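Local coordinates for protein particle-associated glycoside hydrolase (Acinetobacter phage Fri1, PDB 6C72) that degrades the capsular polysaccharide of its Acinetobacter baumannii host as a trimeric phage tailspike, probably by hydrolysing glycosidic bonds during virus entry, at residues A[85-90]-A[116-120]; A[147-151]-A[201-205]; A[195-199]-A[225-229]. Residues are numbered along the deposited sequence.

Interaction 1: A[85-90]-A[116-120]; sequences VHNKVL and CVDYM
This is an apolar contact between a loop running into a strand and a helix, at the N-terminal end of the parallel beta-helix, within the beta-alpha-beta unit formed by strand 89-91, helix 110-122 and strand 126-129. The 85-90 segment enters extended at Val-85 and His-86, turns through Asn-87 and Lys-88, both with positive phi (57/25° and 54/35°), and becomes strand at Val-89; Val-89 N bonds back to His-86 O at 3.2 Å. Residues 116-120 are regular helix, with Met-120 N to Cys-116 O at 3.0 Å. The backbones stay apart: the nearest CA atoms, of Leu-90 and Cys-116, are 7.1 Å from each other.

Met-120, in an m,m,m rotamer, sets its SD 3.6 Å from Leu-90 CB and 4.0 Å from Val-85 CG1, while its CE reaches Lys-88 O at 3.2 Å. Leu-90 (t,p) places CD2 3.7 Å from Cys-116 CB. Val-85 CG2 meets the edge of the Tyr-119 ring at CE2, 3.9 Å away. One water joins Tyr-119 OH and Val-85 N, 3.1 Å from each.

Beyond the pair, Leu-90 shares backbone hydrogen bonds with strand 126-129; Cys-116 and Met-120 lie on Val-128 of that strand, and Val-117 and Met-120 also touch Val-145 of strand 145-148.

Interaction 2: A[147-151]-A[201-205]; sequences VRGTF and VSNLK
Two backbone hydrogen bonds join these segments in parallel: Ser-202 N to Val-147 O and Gly-149 N to Ser-202 O, each 3.0 Å. They fix the register Val-147 with Val-201 (CA-CA 4.7 Å) and Arg-148 with Ser-202 (4.8 Å). CA-H...O contacts accompany them, Val-201 CA to Val-147 O at 3.1 Å and Arg-148 CA to Ser-202 O at 3.3 Å.

Past this ladder, two waters add to the direct contacts. One molecule links Gly-149 O (2.8 Å) with Asn-203 ND2 (3.0 Å); another donates to Asn-203 O (2.8 Å) and, weakly, to Thr-150 O (2.9 Å). Asn-203, at phi/psi 58/48°, turns the chain between strands 200-202 and 204-207. Such a corner between sheets, with strands of successive coils stacked in parallel register, belongs to the right-handed beta-helix common among phage tailspikes. At the corner Gly-149 lies opposite Leu-204, and a CB on it would clash with Asn-203 O and Leu-204 CB.

The Phe-151 ring (chi1 m) receives Asn-203 CB over one face, a CH-pi contact 4.2 Å from the centroid. On the side with Val-147 and Val-201, Val-147 CG1 meets Leu-204 CD2 at 4.2 Å, and Trp-181 packs against all three residues. Arg-148 and Ser-202 project from the other face, CG to OG 3.4 Å; their polar ends bond to Gln-129 and Glu-146, respectively. Lys-88 of a neighbouring subunit packs on Arg-148 and Asn-203.

Interaction 3: A[195-199]-A[225-229]; sequences NVTGA and IGDSF
Backbone hydrogen bonds join these two loops at a single bridge, Thr-197 with Asp-227 (CA-CA 4.7 Å): Asp-227 N bonds to Val-196 O at 2.9 Å and Gly-198 N to Asp-227 O at 3.1 Å. The register continues from Val-196 beside Gly-226 to Ala-199 beside Phe-229. Positive phi at Gly-198 (71/19°) and Ser-228 (54/56°) bends both chains at matching positions. The side chains of Asn-195 and Ser-228 hydrogen-bond to Gln-171 and Asn-261 of a neighbouring subunit.

CA-H...O contacts fill in, including Thr-197 CA to Asp-227 O at 3.2 Å and Phe-229 CA to Ala-199 O at 3.3 Å. Gly-226 approaches so closely that a CB would strike Val-196 O.

Two waters bridge the bend, one between Ala-199 N (3.1 Å) and Asp-227 O (2.7 Å), the other between Ala-199 O (3.2 Å) and Ser-228 O (2.6 Å).

Side-chain contact is slight: Ala-199 CB lies 4.1 Å from Phe-229 CD1, an apolar pair. Matching turns stacked on successive coils in this way are characteristic of the parallel beta-helix.

In the fold
Interactions 2 and 3 are buried and join neighbouring coils backbone to backbone, one along strands at a corner, the other through the loops leading into strands 200-202 and 230-232. Their segments alternate along the chain, and they meet where Val-201 CG1 touches Phe-229 CZ at 3.4 Å. Interaction 1, partly buried and nearer the N-terminal end, relies instead on side chains packing between helix and strand. It reaches the same parallel sheet as interaction 2, with Val-117 CG2 4.2 Å from Val-147 CG2 and Val-89 CG1 4.0 Å from Arg-148 NH2. Each of the three contacts also borders another subunit of the trimer, most extensively interaction 3.

Interaction 1: A[85-90]-A[116-120]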
ATOM      1  N   VAL A  85      31.156   5.757 -28.450  1.00 33.75           N
ATOM      2  CA  VAL A  85      30.158   6.226 -27.498  1.00 33.26           C
ATOM      3  C   VAL A  85      30.692   6.011 -26.093  1.00 35.76           C
ATOM      4  O   VAL A  85      31.081   4.895 -25.730  1.00 37.20           O
ATOM      5  CB  VAL A  85      28.825   5.483 -27.684  1.00 31.60           C
ATOM      6  CG1 VAL A  85      27.843   5.903 -26.591  1.00 31.53           C
ATOM      7  CG2 VAL A  85      28.255   5.736 -29.068  1.00 29.76           C
ATOM      8  N   HIS A  86      30.683   7.061 -25.286  1.00 57.26           N
ATOM      9  CA  HIS A  86      31.152   6.950 -23.917  1.00 58.24           C
ATOM     10  C   HIS A  86      29.980   7.084 -22.955  1.00 56.71           C
ATOM     11  O   HIS A  86      28.982   7.747 -23.251  1.00 54.35           O
ATOM     12  CB  HIS A  86      32.218   8.010 -23.614  1.00 57.77           C
ATOM     13  CG  HIS A  86      33.453   7.892 -24.458  1.00 59.33           C
ATOM     14  ND1 HIS A  86      33.688   8.699 -25.552  1.00 57.51           N
ATOM     15  CD2 HIS A  86      34.525   7.066 -24.365  1.00 62.64           C
ATOM     16  CE1 HIS A  86      34.845   8.371 -26.101  1.00 59.45           C
ATOM     17  NE2 HIS A  86      35.373   7.382 -25.400  1.00 62.65           N
ATOM     18  N   ASN A  87      30.116   6.445 -21.793  0.70 41.83           N
ATOM     19  CA  ASN A  87      29.144   6.516 -20.698  0.70 42.34           C
ATOM     20  C   ASN A  87      27.738   6.075 -21.128  0.70 39.33           C
ATOM     21  O   ASN A  87      26.747   6.487 -20.527  0.70 39.05           O
ATOM     22  CB  ASN A  87      29.117   7.930 -20.092  0.70 43.84           C
ATOM     23  CG  ASN A  87      28.501   7.968 -18.692  0.70 45.89           C
ATOM     24  OD1 ASN A  87      29.083   7.467 -17.726  0.70 49.06           O
ATOM     25  ND2 ASN A  87      27.327   8.579 -18.579  0.70 44.51           N
ATOM     26  N   LYS A  88      27.634   5.241 -22.168  1.00 37.49           N
ATOM     27  CA  LYS A  88      26.351   4.739 -22.678  1.00 35.24           C
ATOM     28  C   LYS A  88      25.363   5.860 -23.002  1.00 33.41           C
ATOM     29  O   LYS A  88      24.151   5.688 -22.860  1.00 32.54           O
ATOM     30  CB  LYS A  88      25.718   3.741 -21.705  1.00 36.54           C
ATOM     31  CG  LYS A  88      26.590   2.536 -21.390  1.00 39.04           C
ATOM     32  CD  LYS A  88      25.991   1.694 -20.266  1.00 41.07           C
ATOM     33  CE  LYS A  88      24.611   1.151 -20.646  1.00 39.42           C
ATOM     34  NZ  LYS A  88      24.030   0.319 -19.551  1.00 41.73           N
ATOM     35  N   VAL A  89      25.857   6.998 -23.478  1.00 33.24           N
ATOM     36  CA  VAL A  89      25.023   8.123 -23.892  1.00 32.22           C
ATOM     37  C   VAL A  89      25.445   8.526 -25.297  1.00 31.07           C
ATOM     38  O   VAL A  89      26.612   8.858 -25.528  1.00 32.00           O
ATOM     39  CB  VAL A  89      25.134   9.331 -22.938  1.00 34.28           C
ATOM     40  CG1 VAL A  89      24.253  10.475 -23.427  1.00 33.82           C
ATOM     41  CG2 VAL A  89      24.752   8.953 -21.516  1.00 35.83           C
ATOM     42  N   LEU A  90      24.515   8.461 -26.238  1.00 35.37           N
ATOM     43  CA  LEU A  90      24.725   8.952 -27.590  1.00 34.37           C
ATOM     44  C   LEU A  90      23.921  10.232 -27.789  1.00 32.26           C
ATOM     45  O   LEU A  90      22.694  10.225 -27.637  1.00 31.50           O
ATOM     46  CB  LEU A  90      24.317   7.898 -28.611  1.00 34.63           C
ATOM     47  CG  LEU A  90      24.213   8.367 -30.056  1.00 33.10           C
ATOM     48  CD1 LEU A  90      25.551   8.860 -30.591  1.00 34.01           C
ATOM     49  CD2 LEU A  90      23.703   7.212 -30.878  1.00 32.87           C
ATOM     50  N   CYS A 116      20.054   6.479 -34.233  1.00 33.92           N
ATOM     51  CA  CYS A 116      20.630   6.587 -32.899  1.00 34.27           C
ATOM     52  C   CYS A 116      20.049   5.530 -31.963  1.00 34.40           C
ATOM     53  O   CYS A 116      20.789   4.840 -31.252  1.00 35.45           O
ATOM     54  CB  CYS A 116      20.400   7.999 -32.344  1.00 33.88           C
ATOM     55  SG  CYS A 116      21.233   9.312 -33.303  1.00 34.24           S
ATOM     56  N   VAL A 117      18.725   5.379 -31.957  1.00 29.71           N
ATOM     57  CA  VAL A 117      18.106   4.391 -31.076  1.00 29.55           C
ATOM     58  C   VAL A 117      18.566   2.989 -31.458  1.00 30.59           C
ATOM     59  O   VAL A 117      18.914   2.177 -30.591  1.00 31.12           O
ATOM     60  CB  VAL A 117      16.570   4.516 -31.119  1.00 29.43           C
ATOM     61  CG1 VAL A 117      15.917   3.438 -30.286  1.00 30.19           C
ATOM     62  CG2 VAL A 117      16.138   5.897 -30.682  1.00 28.73           C
ATOM     63  N   ASP A 118      18.588   2.696 -32.767  1.00 36.48           N
ATOM     64  CA  ASP A 118      19.006   1.383 -33.249  1.00 37.65           C
ATOM     65  C   ASP A 118      20.455   1.081 -32.904  1.00 38.07           C
ATOM     66  O   ASP A 118      20.785  -0.052 -32.536  1.00 39.13           O
ATOM     67  CB  ASP A 118      18.812   1.277 -34.760  1.00 37.86           C
ATOM     68  CG  ASP A 118      17.357   1.153 -35.157  1.00 38.32           C
ATOM     69  OD1 ASP A 118      16.482   1.169 -34.260  1.00 38.49           O
ATOM     70  OD2 ASP A 118      17.093   0.985 -36.370  1.00 38.78           O
ATOM     71  N   TYR A 119      21.342   2.069 -33.032  1.00 31.44           N
ATOM     72  CA  TYR A 119      22.753   1.803 -32.776  1.00 31.78           C
ATOM     73  C   TYR A 119      23.022   1.594 -31.288  1.00 32.24           C
ATOM     74  O   TYR A 119      23.812   0.714 -30.915  1.00 33.70           O
ATOM     75  CB  TYR A 119      23.618   2.930 -33.336  1.00 32.26           C
ATOM     76  CG  TYR A 119      25.086   2.714 -33.072  1.00 32.83           C
ATOM     77  CD1 TYR A 119      25.779   1.687 -33.696  1.00 33.62           C
ATOM     78  CD2 TYR A 119      25.771   3.518 -32.175  1.00 33.89           C
ATOM     79  CE1 TYR A 119      27.120   1.472 -33.454  1.00 35.17           C
ATOM     80  CE2 TYR A 119      27.120   3.317 -31.928  1.00 35.50           C
ATOM     81  CZ  TYR A 119      27.789   2.294 -32.577  1.00 36.11           C
ATOM     82  OH  TYR A 119      29.122   2.084 -32.328  1.00 37.21           O
ATOM     83  N   MET A 120      22.379   2.394 -30.421  1.00 34.39           N
ATOM     84  CA  MET A 120      22.516   2.182 -28.981  1.00 35.64           C
ATOM     85  C   MET A 120      21.973   0.817 -28.579  1.00 35.88           C
ATOM     86  O   MET A 120      22.584   0.109 -27.771  1.00 37.03           O
ATOM     87  CB  MET A 120      21.793   3.283 -28.206  1.00 34.94           C
ATOM     88  CG  MET A 120      22.530   4.607 -28.168  1.00 35.84           C
ATOM     89  SD  MET A 120      24.195   4.505 -27.485  1.00 37.73           S
ATOM     90  CE  MET A 120      23.862   4.261 -25.752  1.00 38.52           C
TER
HETATM   91  O   HOH W   1      30.877   3.098 -30.028  1.00 45.79           O

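Interaction 2: A[147-151]-A[201-205]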
ATOM      1  N   VAL A 147      15.178   7.659 -24.536  1.00 30.94           N
ATOM      2  CA  VAL A 147      15.312   8.923 -25.252  1.00 30.57           C
ATOM      3  C   VAL A 147      15.141  10.036 -24.229  1.00 31.02           C
ATOM      4  O   VAL A 147      14.162  10.040 -23.473  1.00 30.37           O
ATOM      5  CB  VAL A 147      14.286   9.043 -26.390  1.00 29.42           C
ATOM      6  CG1 VAL A 147      14.333  10.420 -27.013  1.00 29.08           C
ATOM      7  CG2 VAL A 147      14.534   7.977 -27.450  1.00 29.76           C
ATOM      8  N   ARG A 148      16.117  10.940 -24.154  1.00 27.47           N
ATOM      9  CA  ARG A 148      16.147  11.965 -23.122  1.00 27.72           C
ATOM     10  C   ARG A 148      16.357  13.337 -23.750  1.00 27.54           C
ATOM     11  O   ARG A 148      17.274  13.524 -24.552  1.00 27.70           O
ATOM     12  CB  ARG A 148      17.250  11.670 -22.092  1.00 28.55           C
ATOM     13  CG  ARG A 148      17.256  12.626 -20.905  1.00 29.16           C
ATOM     14  CD  ARG A 148      18.294  12.224 -19.857  1.00 30.32           C
ATOM     15  NE  ARG A 148      19.658  12.345 -20.363  1.00 30.67           N
ATOM     16  CZ  ARG A 148      20.697  11.651 -19.908  1.00 31.57           C
ATOM     17  NH1 ARG A 148      20.533  10.767 -18.931  1.00 32.24           N
ATOM     18  NH2 ARG A 148      21.900  11.828 -20.443  1.00 31.99           N
ATOM     19  N   GLY A 149      15.507  14.296 -23.383  1.00 31.32           N
ATOM     20  CA  GLY A 149      15.647  15.660 -23.841  1.00 31.49           C
ATOM     21  C   GLY A 149      16.486  16.507 -22.899  1.00 31.57           C
ATOM     22  O   GLY A 149      17.105  16.022 -21.950  1.00 31.60           O
ATOM     23  N   THR A 150      16.480  17.811 -23.173  1.00 30.85           N
ATOM     24  CA  THR A 150      17.265  18.803 -22.452  1.00 30.99           C
ATOM     25  C   THR A 150      16.319  19.870 -21.922  1.00 31.04           C
ATOM     26  O   THR A 150      15.616  20.518 -22.700  1.00 31.13           O
ATOM     27  CB  THR A 150      18.321  19.443 -23.366  1.00 31.11           C
ATOM     28  OG1 THR A 150      19.196  18.435 -23.902  1.00 31.14           O
ATOM     29  CG2 THR A 150      19.147  20.499 -22.618  1.00 31.32           C
ATOM     30  N   PHE A 151      16.303  20.057 -20.605  1.00 28.53           N
ATOM     31  CA  PHE A 151      15.535  21.158 -20.036  1.00 28.35           C
ATOM     32  C   PHE A 151      16.063  22.496 -20.562  1.00 29.29           C
ATOM     33  O   PHE A 151      17.266  22.669 -20.798  1.00 29.94           O
ATOM     34  CB  PHE A 151      15.599  21.139 -18.501  1.00 27.72           C
ATOM     35  CG  PHE A 151      14.863  19.975 -17.864  1.00 26.88           C
ATOM     36  CD1 PHE A 151      13.483  19.907 -17.895  1.00 26.46           C
ATOM     37  CD2 PHE A 151      15.563  18.955 -17.230  1.00 26.62           C
ATOM     38  CE1 PHE A 151      12.816  18.838 -17.317  1.00 25.80           C
ATOM     39  CE2 PHE A 151      14.909  17.880 -16.663  1.00 25.98           C
ATOM     40  CZ  PHE A 151      13.531  17.819 -16.696  1.00 25.55           C
ATOM     41  N   VAL A 201      11.623   7.266 -21.807  1.00 28.61           N
ATOM     42  CA  VAL A 201      11.698   8.631 -22.306  1.00 27.40           C
ATOM     43  C   VAL A 201      11.675   9.553 -21.101  1.00 28.01           C
ATOM     44  O   VAL A 201      11.037   9.251 -20.090  1.00 28.43           O
ATOM     45  CB  VAL A 201      10.539   8.961 -23.280  1.00 26.47           C
ATOM     46  CG1 VAL A 201       9.187   8.817 -22.583  1.00 25.62           C
ATOM     47  CG2 VAL A 201      10.708  10.386 -23.860  1.00 26.82           C
ATOM     48  N   SER A 202      12.391  10.675 -21.200  1.00 27.16           N
ATOM     49  CA  SER A 202      12.393  11.615 -20.086  1.00 27.07           C
ATOM     50  C   SER A 202      12.827  13.003 -20.530  1.00 27.61           C
ATOM     51  O   SER A 202      13.437  13.189 -21.592  1.00 28.27           O
ATOM     52  CB  SER A 202      13.285  11.141 -18.937  1.00 27.48           C
ATOM     53  OG  SER A 202      14.639  11.242 -19.270  1.00 28.46           O
ATOM     54  N   ASN A 203      12.472  13.979 -19.690  1.00 27.42           N
ATOM     55  CA  ASN A 203      12.996  15.342 -19.764  1.00 28.08           C
ATOM     56  C   ASN A 203      12.708  15.988 -21.120  1.00 28.36           C
ATOM     57  O   ASN A 203      13.587  16.586 -21.737  1.00 29.31           O
ATOM     58  CB  ASN A 203      14.504  15.376 -19.462  1.00 29.09           C
ATOM     59  CG  ASN A 203      14.842  14.886 -18.071  1.00 29.05           C
ATOM     60  OD1 ASN A 203      13.969  14.458 -17.332  1.00 28.29           O
ATOM     61  ND2 ASN A 203      16.113  14.952 -17.708  1.00 30.03           N
ATOM     62  N   LEU A 204      11.462  15.890 -21.574  1.00 27.69           N
ATOM     63  CA  LEU A 204      11.091  16.543 -22.823  1.00 28.08           C
ATOM     64  C   LEU A 204       9.585  16.739 -22.865  1.00 27.36           C
ATOM     65  O   LEU A 204       8.845  16.201 -22.041  1.00 26.56           O
ATOM     66  CB  LEU A 204      11.589  15.748 -24.042  1.00 28.55           C
ATOM     67  CG  LEU A 204      11.264  14.258 -24.188  1.00 27.97           C
ATOM     68  CD1 LEU A 204       9.838  14.000 -24.667  1.00 27.33           C
ATOM     69  CD2 LEU A 204      12.280  13.611 -25.138  1.00 28.79           C
ATOM     70  N   LYS A 205       9.145  17.515 -23.852  1.00 27.82           N
ATOM     71  CA  LYS A 205       7.734  17.738 -24.134  1.00 27.41           C
ATOM     72  C   LYS A 205       7.410  17.205 -25.525  1.00 27.71           C
ATOM     73  O   LYS A 205       8.186  17.402 -26.467  1.00 28.60           O
ATOM     74  CB  LYS A 205       7.375  19.225 -24.057  1.00 27.89           C
ATOM     75  CG  LYS A 205       5.903  19.498 -24.281  1.00 27.60           C
ATOM     76  CD  LYS A 205       5.501  20.844 -23.721  1.00 27.90           C
ATOM     77  CE  LYS A 205       3.994  21.051 -23.790  1.00 27.65           C
ATOM     78  NZ  LYS A 205       3.568  22.321 -23.124  1.00 27.96           N
TER
HETATM   79  O   HOH W   2      18.283  15.941 -19.457  1.00 35.72           O
HETATM   80  O   HOH W   3      13.051  19.332 -22.151  1.00 25.78           O

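Interaction 3: A[195-199]-A[225-229]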
ATOM      1  N   ASN A 195       7.543  -6.862 -27.315  1.00 32.13           N
ATOM      2  CA  ASN A 195       8.832  -7.467 -27.000  1.00 33.10           C
ATOM      3  C   ASN A 195       9.970  -6.457 -26.860  1.00 33.48           C
ATOM      4  O   ASN A 195      11.131  -6.866 -26.727  1.00 34.36           O
ATOM      5  CB  ASN A 195       9.221  -8.555 -28.007  1.00 33.28           C
ATOM      6  CG  ASN A 195       8.449  -9.833 -27.784  1.00 33.33           C
ATOM      7  OD1 ASN A 195       8.204 -10.218 -26.636  1.00 33.70           O
ATOM      8  ND2 ASN A 195       8.076 -10.512 -28.866  1.00 33.42           N
ATOM      9  N   VAL A 196       9.689  -5.159 -26.900  1.00 30.33           N
ATOM     10  CA  VAL A 196      10.680  -4.149 -26.544  1.00 30.23           C
ATOM     11  C   VAL A 196      10.551  -3.865 -25.050  1.00 29.70           C
ATOM     12  O   VAL A 196       9.481  -3.472 -24.570  1.00 28.91           O
ATOM     13  CB  VAL A 196      10.513  -2.873 -27.385  1.00 29.83           C
ATOM     14  CG1 VAL A 196      11.334  -1.741 -26.793  1.00 29.65           C
ATOM     15  CG2 VAL A 196      10.940  -3.144 -28.845  1.00 30.66           C
ATOM     16  N   THR A 197      11.633  -4.098 -24.310  1.00 30.28           N
ATOM     17  CA  THR A 197      11.629  -4.082 -22.859  1.00 30.12           C
ATOM     18  C   THR A 197      12.611  -3.051 -22.328  1.00 30.15           C
ATOM     19  O   THR A 197      13.702  -2.881 -22.878  1.00 30.81           O
ATOM     20  CB  THR A 197      12.027  -5.446 -22.306  1.00 31.07           C
ATOM     21  OG1 THR A 197      13.307  -5.816 -22.838  1.00 32.09           O
ATOM     22  CG2 THR A 197      10.990  -6.502 -22.676  1.00 31.13           C
ATOM     23  N   GLY A 198      12.241  -2.404 -21.222  1.00 29.59           N
ATOM     24  CA  GLY A 198      13.168  -1.520 -20.545  1.00 29.77           C
ATOM     25  C   GLY A 198      13.476  -0.237 -21.277  1.00 29.46           C
ATOM     26  O   GLY A 198      14.507   0.377 -21.017  1.00 29.94           O
ATOM     27  N   ALA A 199      12.637   0.149 -22.230  1.00 28.85           N
ATOM     28  CA  ALA A 199      12.777   1.420 -22.907  1.00 28.62           C
ATOM     29  C   ALA A 199      12.214   2.536 -22.037  1.00 27.86           C
ATOM     30  O   ALA A 199      11.492   2.295 -21.068  1.00 27.41           O
ATOM     31  CB  ALA A 199      12.062   1.388 -24.252  1.00 28.43           C
ATOM     32  N   ILE A 225       3.334  -0.796 -26.682  1.00 28.12           N
ATOM     33  CA  ILE A 225       2.999  -2.210 -26.813  1.00 28.89           C
ATOM     34  C   ILE A 225       3.956  -3.085 -26.020  1.00 29.73           C
ATOM     35  O   ILE A 225       3.564  -4.188 -25.611  1.00 29.94           O
ATOM     36  CB  ILE A 225       2.987  -2.655 -28.294  1.00 28.70           C
ATOM     37  CG1 ILE A 225       2.334  -1.599 -29.181  1.00 27.94           C
ATOM     38  CG2 ILE A 225       2.283  -4.009 -28.484  1.00 28.99           C
ATOM     39  CD1 ILE A 225       2.413  -1.964 -30.655  1.00 28.27           C
ATOM     40  N   GLY A 226       5.182  -2.622 -25.770  1.00 30.14           N
ATOM     41  CA  GLY A 226       6.187  -3.397 -25.078  1.00 31.12           C
ATOM     42  C   GLY A 226       6.014  -3.376 -23.571  1.00 31.54           C
ATOM     43  O   GLY A 226       4.946  -3.068 -23.037  1.00 30.94           O
ATOM     44  N   ASP A 227       7.106  -3.688 -22.884  1.00 32.97           N
ATOM     45  CA  ASP A 227       7.101  -4.050 -21.475  1.00 33.70           C
ATOM     46  C   ASP A 227       8.109  -3.206 -20.706  1.00 34.60           C
ATOM     47  O   ASP A 227       9.164  -2.851 -21.232  1.00 34.94           O
ATOM     48  CB  ASP A 227       7.438  -5.541 -21.325  1.00 34.46           C
ATOM     49  CG  ASP A 227       7.239  -6.045 -19.930  1.00 35.13           C
ATOM     50  OD1 ASP A 227       6.074  -6.111 -19.457  1.00 34.26           O
ATOM     51  OD2 ASP A 227       8.275  -6.352 -19.291  1.00 36.46           O
ATOM     52  N   SER A 228       7.772  -2.891 -19.454  1.00 27.70           N
ATOM     53  CA  SER A 228       8.654  -2.170 -18.521  1.00 27.79           C
ATOM     54  C   SER A 228       9.169  -0.855 -19.114  1.00 27.35           C
ATOM     55  O   SER A 228      10.368  -0.589 -19.176  1.00 27.81           O
ATOM     56  CB  SER A 228       9.822  -3.044 -18.064  1.00 28.84           C
ATOM     57  OG  SER A 228       9.360  -4.162 -17.329  1.00 29.39           O
ATOM     58  N   PHE A 229       8.229  -0.019 -19.527  1.00 26.57           N
ATOM     59  CA  PHE A 229       8.529   1.324 -19.988  1.00 26.20           C
ATOM     60  C   PHE A 229       8.549   2.280 -18.795  1.00 25.93           C
ATOM     61  O   PHE A 229       7.860   2.057 -17.790  1.00 25.79           O
ATOM     62  CB  PHE A 229       7.481   1.774 -21.000  1.00 25.67           C
ATOM     63  CG  PHE A 229       7.805   3.067 -21.677  1.00 25.50           C
ATOM     64  CD1 PHE A 229       8.625   3.096 -22.800  1.00 25.98           C
ATOM     65  CD2 PHE A 229       7.304   4.266 -21.169  1.00 25.00           C
ATOM     66  CE1 PHE A 229       8.921   4.304 -23.429  1.00 26.00           C
ATOM     67  CE2 PHE A 229       7.594   5.470 -21.778  1.00 24.98           C
ATOM     68  CZ  PHE A 229       8.402   5.496 -22.917  1.00 25.51           C
TER
HETATM   69  O   HOH W   4       9.776  -0.827 -22.848  1.00 26.03           O
HETATM   70  O   HOH W   5      12.112   1.125 -18.201  1.00 30.20           O